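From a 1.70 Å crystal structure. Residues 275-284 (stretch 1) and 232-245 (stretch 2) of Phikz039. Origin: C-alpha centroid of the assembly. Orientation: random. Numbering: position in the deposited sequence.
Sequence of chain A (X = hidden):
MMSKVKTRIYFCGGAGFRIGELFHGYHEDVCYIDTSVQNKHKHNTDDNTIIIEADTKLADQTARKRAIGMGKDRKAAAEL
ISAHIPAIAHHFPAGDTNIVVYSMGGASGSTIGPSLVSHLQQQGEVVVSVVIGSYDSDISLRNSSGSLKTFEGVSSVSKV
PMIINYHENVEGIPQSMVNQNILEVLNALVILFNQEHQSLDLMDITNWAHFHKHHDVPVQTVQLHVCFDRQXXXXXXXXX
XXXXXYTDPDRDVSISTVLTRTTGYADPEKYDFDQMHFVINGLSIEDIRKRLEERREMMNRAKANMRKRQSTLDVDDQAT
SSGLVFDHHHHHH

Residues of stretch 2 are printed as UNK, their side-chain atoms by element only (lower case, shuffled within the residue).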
ATOM      1  N   GLN A 275     -13.426  12.574  17.424  1.00 15.34           N
ATOM      2  CA  GLN A 275     -12.922  13.076  16.154  1.00 15.38           C
ATOM      3  C   GLN A 275     -11.907  12.129  15.508  1.00 14.19           C
ATOM      4  O   GLN A 275     -11.261  11.327  16.192  1.00 11.43           O
ATOM      5  CB  GLN A 275     -12.326  14.475  16.347  1.00 15.97           C
ATOM      6  CG  GLN A 275     -11.260  14.545  17.426  1.00 19.38           C
ATOM      7  CD  GLN A 275     -10.964  15.965  17.838  1.00 21.22           C
ATOM      8  OE1 GLN A 275     -11.756  16.596  18.544  1.00 25.11           O
ATOM      9  NE2 GLN A 275      -9.827  16.485  17.393  1.00 11.74           N
ATOM     10  N   MET A 276     -11.796  12.206  14.184  1.00 12.31           N
ATOM     11  CA  MET A 276     -10.775  11.459  13.452  1.00 12.17           C
ATOM     12  C   MET A 276     -10.132  12.393  12.445  1.00  9.66           C
ATOM     13  O   MET A 276     -10.816  13.219  11.840  1.00 10.98           O
ATOM     14  CB  MET A 276     -11.378  10.268  12.700  1.00 13.97           C
ATOM     15  CG  MET A 276     -11.758   9.078  13.551  1.00 17.85           C
ATOM     16  SD  MET A 276     -12.055   7.625  12.514  1.00 16.60           S
ATOM     17  CE  MET A 276     -13.399   8.191  11.481  1.00 17.40           C
ATOM     18  N   HIS A 277      -8.825  12.254  12.257  1.00  9.35           N
ATOM     19  CA  HIS A 277      -8.103  13.108  11.328  1.00  7.04           C
ATOM     20  C   HIS A 277      -7.298  12.280  10.356  1.00  9.96           C
ATOM     21  O   HIS A 277      -6.667  11.290  10.727  1.00  9.05           O
ATOM     22  CB  HIS A 277      -7.177  14.064  12.077  1.00  9.43           C
ATOM     23  CG  HIS A 277      -7.875  14.858  13.132  1.00  8.54           C
ATOM     24  ND1 HIS A 277      -8.646  15.962  12.838  1.00 10.48           N
ATOM     25  CD2 HIS A 277      -7.959  14.681  14.472  1.00 10.80           C
ATOM     26  CE1 HIS A 277      -9.160  16.444  13.957  1.00 14.19           C
ATOM     27  NE2 HIS A 277      -8.753  15.688  14.962  1.00 11.53           N
ATOM     28  N   PHE A 278      -7.321  12.696   9.100  1.00  6.78           N
ATOM     29  CA  PHE A 278      -6.624  11.964   8.068  1.00  7.39           C
ATOM     30  C   PHE A 278      -5.617  12.938   7.503  1.00  8.26           C
ATOM     31  O   PHE A 278      -5.961  13.803   6.705  1.00  7.47           O
ATOM     32  CB  PHE A 278      -7.633  11.469   7.035  1.00  5.84           C
ATOM     33  CG  PHE A 278      -8.664  10.537   7.620  1.00  7.83           C
ATOM     34  CD1 PHE A 278      -9.773  11.040   8.299  1.00  7.66           C
ATOM     35  CD2 PHE A 278      -8.508   9.157   7.522  1.00  7.01           C
ATOM     36  CE1 PHE A 278     -10.725  10.180   8.860  1.00  9.32           C
ATOM     37  CE2 PHE A 278      -9.456   8.292   8.087  1.00  8.84           C
ATOM     38  CZ  PHE A 278     -10.558   8.804   8.752  1.00 10.01           C
ATOM     39  N   VAL A 279      -4.377  12.822   7.972  1.00  6.45           N
ATOM     40  CA  VAL A 279      -3.389  13.874   7.767  1.00  5.76           C
ATOM     41  C   VAL A 279      -2.353  13.444   6.756  1.00  7.96           C
ATOM     42  O   VAL A 279      -1.662  12.455   6.972  1.00  5.35           O
ATOM     43  CB  VAL A 279      -2.664  14.238   9.081  1.00  7.21           C
ATOM     44  CG1 VAL A 279      -1.759  15.453   8.860  1.00  9.82           C
ATOM     45  CG2 VAL A 279      -3.673  14.534  10.179  1.00  8.70           C
ATOM     46  N   ILE A 280      -2.244  14.196   5.665  1.00  6.25           N
ATOM     47  CA  ILE A 280      -1.257  13.913   4.626  1.00  6.13           C
ATOM     48  C   ILE A 280      -0.060  14.854   4.782  1.00  7.90           C
ATOM     49  O   ILE A 280      -0.223  16.068   4.826  1.00  8.32           O
ATOM     50  CB  ILE A 280      -1.861  14.077   3.208  1.00  5.54           C
ATOM     51  CG1 ILE A 280      -2.994  13.069   2.984  1.00  7.48           C
ATOM     52  CG2 ILE A 280      -0.805  13.886   2.131  1.00  6.34           C
ATOM     53  CD1 ILE A 280      -3.744  13.263   1.667  1.00  6.97           C
ATOM     54  N   ASN A 281       1.141  14.294   4.895  1.00  5.68           N
ATOM     55  CA  ASN A 281       2.360  15.106   4.844  1.00  6.10           C
ATOM     56  C   ASN A 281       3.389  14.476   3.907  1.00  7.25           C
ATOM     57  O   ASN A 281       3.165  13.395   3.378  1.00  6.95           O
ATOM     58  CB  ASN A 281       2.943  15.351   6.251  1.00  7.43           C
ATOM     59  CG  ASN A 281       3.716  14.150   6.803  1.00  9.40           C
ATOM     60  OD1 ASN A 281       3.570  13.018   6.330  1.00  8.80           O
ATOM     61  ND2 ASN A 281       4.530  14.397   7.830  1.00  9.09           N
ATOM     62  N   GLY A 282       4.508  15.150   3.691  1.00  7.20           N
ATOM     63  CA  GLY A 282       5.516  14.613   2.799  1.00 10.46           C
ATOM     64  C   GLY A 282       6.750  14.182   3.549  1.00 10.76           C
ATOM     65  O   GLY A 282       7.441  13.229   3.151  1.00 12.03           O
ATOM     66  N   LEU A 283       7.027  14.866   4.654  1.00  9.32           N
ATOM     67  CA  LEU A 283       8.291  14.682   5.368  1.00  9.95           C
ATOM     68  C   LEU A 283       8.502  13.259   5.879  1.00 10.60           C
ATOM     69  O   LEU A 283       9.621  12.748   5.870  1.00 13.51           O
ATOM     70  CB  LEU A 283       8.380  15.655   6.539  1.00 15.07           C
ATOM     71  CG  LEU A 283       9.755  15.797   7.186  1.00 19.68           C
ATOM     72  CD1 LEU A 283      10.770  16.278   6.154  1.00 19.34           C
ATOM     73  CD2 LEU A 283       9.687  16.758   8.370  1.00 22.20           C
ATOM     74  N   SER A 284       7.426  12.627   6.331  1.00  8.60           N
ATOM     75  CA  SER A 284       7.521  11.333   6.991  1.00 11.14           C
ATOM     76  C   SER A 284       8.056  10.250   6.059  1.00  9.48           C
ATOM     77  O   SER A 284       8.603   9.246   6.524  1.00 10.02           O
ATOM     78  CB  SER A 284       6.160  10.925   7.557  1.00 10.74           C
ATOM     79  OG  SER A 284       5.782  11.784   8.619  1.00 11.44           O
ATOM     80  N   UNK A 232      -2.850  13.383  18.320  1.00 13.70           N
ATOM     81  CA  UNK A 232      -2.129  12.573  17.332  1.00 15.82           C
ATOM     82  C   UNK A 232      -1.969  13.338  16.022  1.00 12.72           C
ATOM     83  O   UNK A 232      -0.911  13.299  15.394  1.00 12.87           O
ATOM     84  c   UNK A 232      -2.826  11.225  17.089  1.00 15.99           C
ATOM     85  o   UNK A 232      -4.043   8.755  16.918  1.00 15.10           O
ATOM     86  o   UNK A 232      -3.037   7.921  18.684  1.00 24.39           O
ATOM     87  c   UNK A 232      -2.726  10.243  18.254  1.00 19.21           C
ATOM     88  c   UNK A 232      -3.311   8.878  17.928  1.00 23.09           C
ATOM     89  N   UNK A 233      -3.016  14.050  15.619  1.00 12.85           N
ATOM     90  CA  UNK A 233      -2.935  14.861  14.408  1.00 13.12           C
ATOM     91  C   UNK A 233      -1.925  15.991  14.582  1.00 13.74           C
ATOM     92  O   UNK A 233      -1.181  16.316  13.662  1.00 14.23           O
ATOM     93  c   UNK A 233      -4.291  15.416  14.036  1.00 10.36           C
ATOM     94  N   UNK A 234      -1.913  16.588  15.772  1.00 14.94           N
ATOM     95  CA  UNK A 234      -1.022  17.709  16.076  1.00 17.60           C
ATOM     96  C   UNK A 234       0.456  17.350  15.922  1.00 17.09           C
ATOM     97  O   UNK A 234       1.273  18.190  15.535  1.00 19.46           O
ATOM     98  n   UNK A 234      -1.584  21.229  19.399  1.00 41.93           N
ATOM     99  c   UNK A 234      -1.086  20.009  19.229  1.00 41.81           C
ATOM    100  c   UNK A 234      -0.780  19.593  17.803  1.00 26.53           C
ATOM    101  o   UNK A 234      -0.887  19.233  20.169  1.00 51.03           O
ATOM    102  c   UNK A 234      -1.290  18.200  17.502  1.00 18.45           C
ATOM    103  N   UNK A 235       0.788  16.095  16.211  1.00 15.56           N
ATOM    104  CA  UNK A 235       2.175  15.635  16.193  1.00 18.06           C
ATOM    105  C   UNK A 235       2.735  15.459  14.779  1.00 18.57           C
ATOM    106  O   UNK A 235       3.946  15.318  14.597  1.00 21.28           O
ATOM    107  c   UNK A 235       2.308  14.340  16.981  1.00 16.94           C
ATOM    108  N   UNK A 236       1.858  15.451  13.779  1.00 15.36           N
ATOM    109  CA  UNK A 236       2.322  15.284  12.402  1.00 14.07           C
ATOM    110  C   UNK A 236       3.027  16.547  11.902  1.00 16.21           C
ATOM    111  O   UNK A 236       2.435  17.640  11.876  1.00 11.74           O
ATOM    112  c   UNK A 236       1.721  14.637  10.032  1.00 10.29           C
ATOM    113  c   UNK A 236       1.177  14.888  11.447  1.00 10.99           C
ATOM    114  c   UNK A 236       0.417  13.678  11.992  1.00 10.09           C
ATOM    115  c   UNK A 236       1.271  12.430  12.196  1.00 10.74           C
ATOM    116  N   UNK A 237       4.290  16.384  11.509  1.00 13.43           N
ATOM    117  CA  UNK A 237       5.136  17.488  11.051  1.00 14.27           C
ATOM    118  C   UNK A 237       4.790  17.957   9.642  1.00 12.41           C
ATOM    119  O   UNK A 237       4.551  17.138   8.750  1.00  7.78           O
ATOM    120  c   UNK A 237       7.035  17.745  13.428  1.00 20.89           C
ATOM    121  c   UNK A 237       8.699  16.299  12.212  1.00 22.92           C
ATOM    122  c   UNK A 237       6.608  17.074  11.064  1.00 15.44           C
ATOM    123  c   UNK A 237       7.219  16.649  12.394  1.00 22.04           C
ATOM    124  N   UNK A 238       4.797  19.278   9.454  1.00 11.20           N
ATOM    125  CA  UNK A 238       4.562  19.895   8.148  1.00 12.23           C
ATOM    126  C   UNK A 238       3.365  19.298   7.389  1.00 12.12           C
ATOM    127  O   UNK A 238       3.522  18.829   6.256  1.00  7.93           O
ATOM    128  o   UNK A 238       8.123  20.468   7.364  1.00 21.62           O
ATOM    129  o   UNK A 238       6.797  21.319   8.886  1.00 22.95           O
ATOM    130  c   UNK A 238       5.827  19.827   7.283  1.00 12.88           C
ATOM    131  c   UNK A 238       6.999  20.593   7.890  1.00 18.47           C
ATOM    132  N   UNK A 239       2.167  19.318   8.005  1.00  9.67           N
ATOM    133  CA  UNK A 239       1.032  18.705   7.305  1.00  6.99           C
ATOM    134  C   UNK A 239       0.675  19.462   6.024  1.00  8.63           C
ATOM    135  O   UNK A 239       0.663  20.706   6.010  1.00  8.19           O
ATOM    136  c   UNK A 239       0.258  19.983   9.198  1.00 10.82           C
ATOM    137  c   UNK A 239       1.766  19.944   9.282  1.00 12.23           C
ATOM    138  c   UNK A 239      -0.107  18.807   8.326  1.00  9.42           C
ATOM    139  N   UNK A 240       0.376  18.717   4.963  1.00  5.89           N
ATOM    140  CA  UNK A 240      -0.012  19.317   3.685  1.00  8.59           C
ATOM    141  C   UNK A 240      -1.531  19.443   3.548  1.00  6.60           C
ATOM    142  O   UNK A 240      -2.061  20.515   3.238  1.00  6.86           O
ATOM    143  c   UNK A 240       0.539  18.490   2.506  1.00  6.47           C
ATOM    144  c   UNK A 240       2.729  17.397   1.668  1.00  8.82           C
ATOM    145  c   UNK A 240      -0.005  19.012   1.169  1.00  3.02           C
ATOM    146  c   UNK A 240       2.074  18.490   2.537  1.00  6.99           C
ATOM    147  N   UNK A 241      -2.230  18.342   3.797  1.00  6.53           N
ATOM    148  CA  UNK A 241      -3.669  18.271   3.560  1.00  5.80           C
ATOM    149  C   UNK A 241      -4.338  17.439   4.649  1.00  6.37           C
ATOM    150  O   UNK A 241      -3.916  16.317   4.935  1.00  6.73           O
ATOM    151  c   UNK A 241      -3.946  17.668   2.180  1.00  5.90           C
ATOM    152  o   UNK A 241      -5.309  17.786   1.821  1.00  7.04           O
ATOM    153  N   UNK A 242      -5.378  17.995   5.268  1.00  5.59           N
ATOM    154  CA  UNK A 242      -6.037  17.295   6.361  1.00  5.79           C
ATOM    155  C   UNK A 242      -7.538  17.210   6.152  1.00  7.41           C
ATOM    156  O   UNK A 242      -8.186  18.202   5.783  1.00  6.60           O
ATOM    157  c   UNK A 242      -6.145  19.386   7.800  1.00  7.95           C
ATOM    158  c   UNK A 242      -6.393  17.127   8.852  1.00  8.29           C
ATOM    159  c   UNK A 242      -5.945  17.515  10.257  1.00  9.30           C
ATOM    160  c   UNK A 242      -5.710  17.922   7.741  1.00  5.22           C
ATOM    161  N   UNK A 243      -8.084  16.018   6.372  1.00  4.82           N
ATOM    162  CA  UNK A 243      -9.531  15.820   6.422  1.00  7.80           C
ATOM    163  C   UNK A 243      -9.924  15.426   7.838  1.00  8.09           C
ATOM    164  O   UNK A 243      -9.401  14.463   8.381  1.00  7.85           O
ATOM    165  c   UNK A 243      -9.966  14.745   5.451  1.00  7.72           C
ATOM    166  N   UNK A 244     -10.866  16.155   8.425  1.00  6.98           N
ATOM    167  CA  UNK A 244     -11.262  15.887   9.801  1.00  9.76           C
ATOM    168  C   UNK A 244     -12.753  15.570   9.910  1.00  9.53           C
ATOM    169  O   UNK A 244     -13.580  16.210   9.259  1.00 10.27           O
ATOM    170  c   UNK A 244     -10.917  17.078  10.699  1.00 12.37           C
ATOM    171  o   UNK A 244      -9.527  17.358  10.698  1.00 11.37           O
ATOM    172  N   UNK A 245     -13.086  14.585  10.743  1.00  7.50           N
ATOM    173  CA  UNK A 245     -14.475  14.295  11.090  1.00 10.07           C
ATOM    174  C   UNK A 245     -14.727  14.583  12.564  1.00 10.07           C
ATOM    175  O   UNK A 245     -13.942  14.175  13.413  1.00 10.57           O
ATOM    176  c   UNK A 245     -15.932  13.204   8.650  1.00 12.32           C
ATOM    177  c   UNK A 245     -15.098  10.919   9.204  1.00 13.36           C
ATOM    178  c   UNK A 245     -14.798  12.831  10.814  1.00  8.27           C
ATOM    179  c   UNK A 245     -14.842  12.423   9.346  1.00 11.77           C
TER
HETATM  180  O   HOH W   1       5.235  13.523  11.404  1.00 19.67           O
HETATM  181  O   HOH W   2       5.372  17.470   4.937  1.00 10.59           O

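Position 232 carries three carbons, the third bearing two oxygens, and reaches nothing on stretch 1; it is Glu232, on the helix that enters the stretch. Position 233 has a single carbon, which points toward the strand and lies 3.7 Å (CB) from His277 CG and 4.0 Å from Val279 CG2: Ala233. At 234, three carbons end in one oxygen and one nitrogen, and the chain leads away from stretch 1; this is Gln234. Position 235, one carbon and out of reach, is Ala235.

Position 236 has four carbons forked at the first, one arm two carbons long, hence Ile236. Its CG2 packs 3.8 Å from Val279 CG1 and 3.6 Å from Asn281 ND2. Four carbons forked at the second identify 237 as Leu237, whose CD1 meets Leu283 CD2 at 4.0 Å and whose backbone O accepts a nearly straight hydrogen bond from Asn281 ND2 (2.9 Å). Two carbons, the second with two oxygens, make 238 Asp238; its positive phi and psi (46°/57°) mark a turn, and water 2 links its O (2.6 Å from the water O) to Gly282 N (2.8 Å from the same O).

At 239 three carbons close a ring onto the backbone nitrogen: Pro239, with CB 3.8 Å from Val279 CG1. Position 240 again shows four carbons forked at the first with one longer arm. This is Ile240, whose CD1 lies 3.5 Å from Gly282 N. One carbon followed by one oxygen, with the carbon (CB) 4.3 Å from Ile280 CB, makes 241 Ser241, on the same sheet face as Ile280. Position 242, with the same four-carbon fork as 240, is Ile242; its CD1 touches Val279 CG2 at 3.7 Å. The lone carbon of 243 sits 4.3 Å (CB) from Phe278 CB: Ala243. At 244, a carbon and an oxygen give Ser244, and its OG hydrogen-bonds His277 ND1 at 2.7 Å, near the plane of the ring. Finally, 245 has four carbons forked at the second: Leu245, its CD1 3.9 Å from Met276 CE.

The contact is an antiparallel strand pairing. Phe278 N donates to Ala243 O (2.8 Å) and Ala243 N to Phe278 O (3.1 Å), a reciprocal pattern repeated between Met276 and Leu245 and between Ile280 and Ser241. Alternation then sorts the side chains: Met276, Phe278, Ala243 and Leu245 share one face, while His277, Val279, Ile242 and Ser244 share the other, where Ala233 and Ile236 cover Val279. Gln275 NE2 donates to His277 NE2 (2.8 Å), so both ring nitrogens are engaged.

Stretch 2, residues 232-245: EAQAILDPISIASL
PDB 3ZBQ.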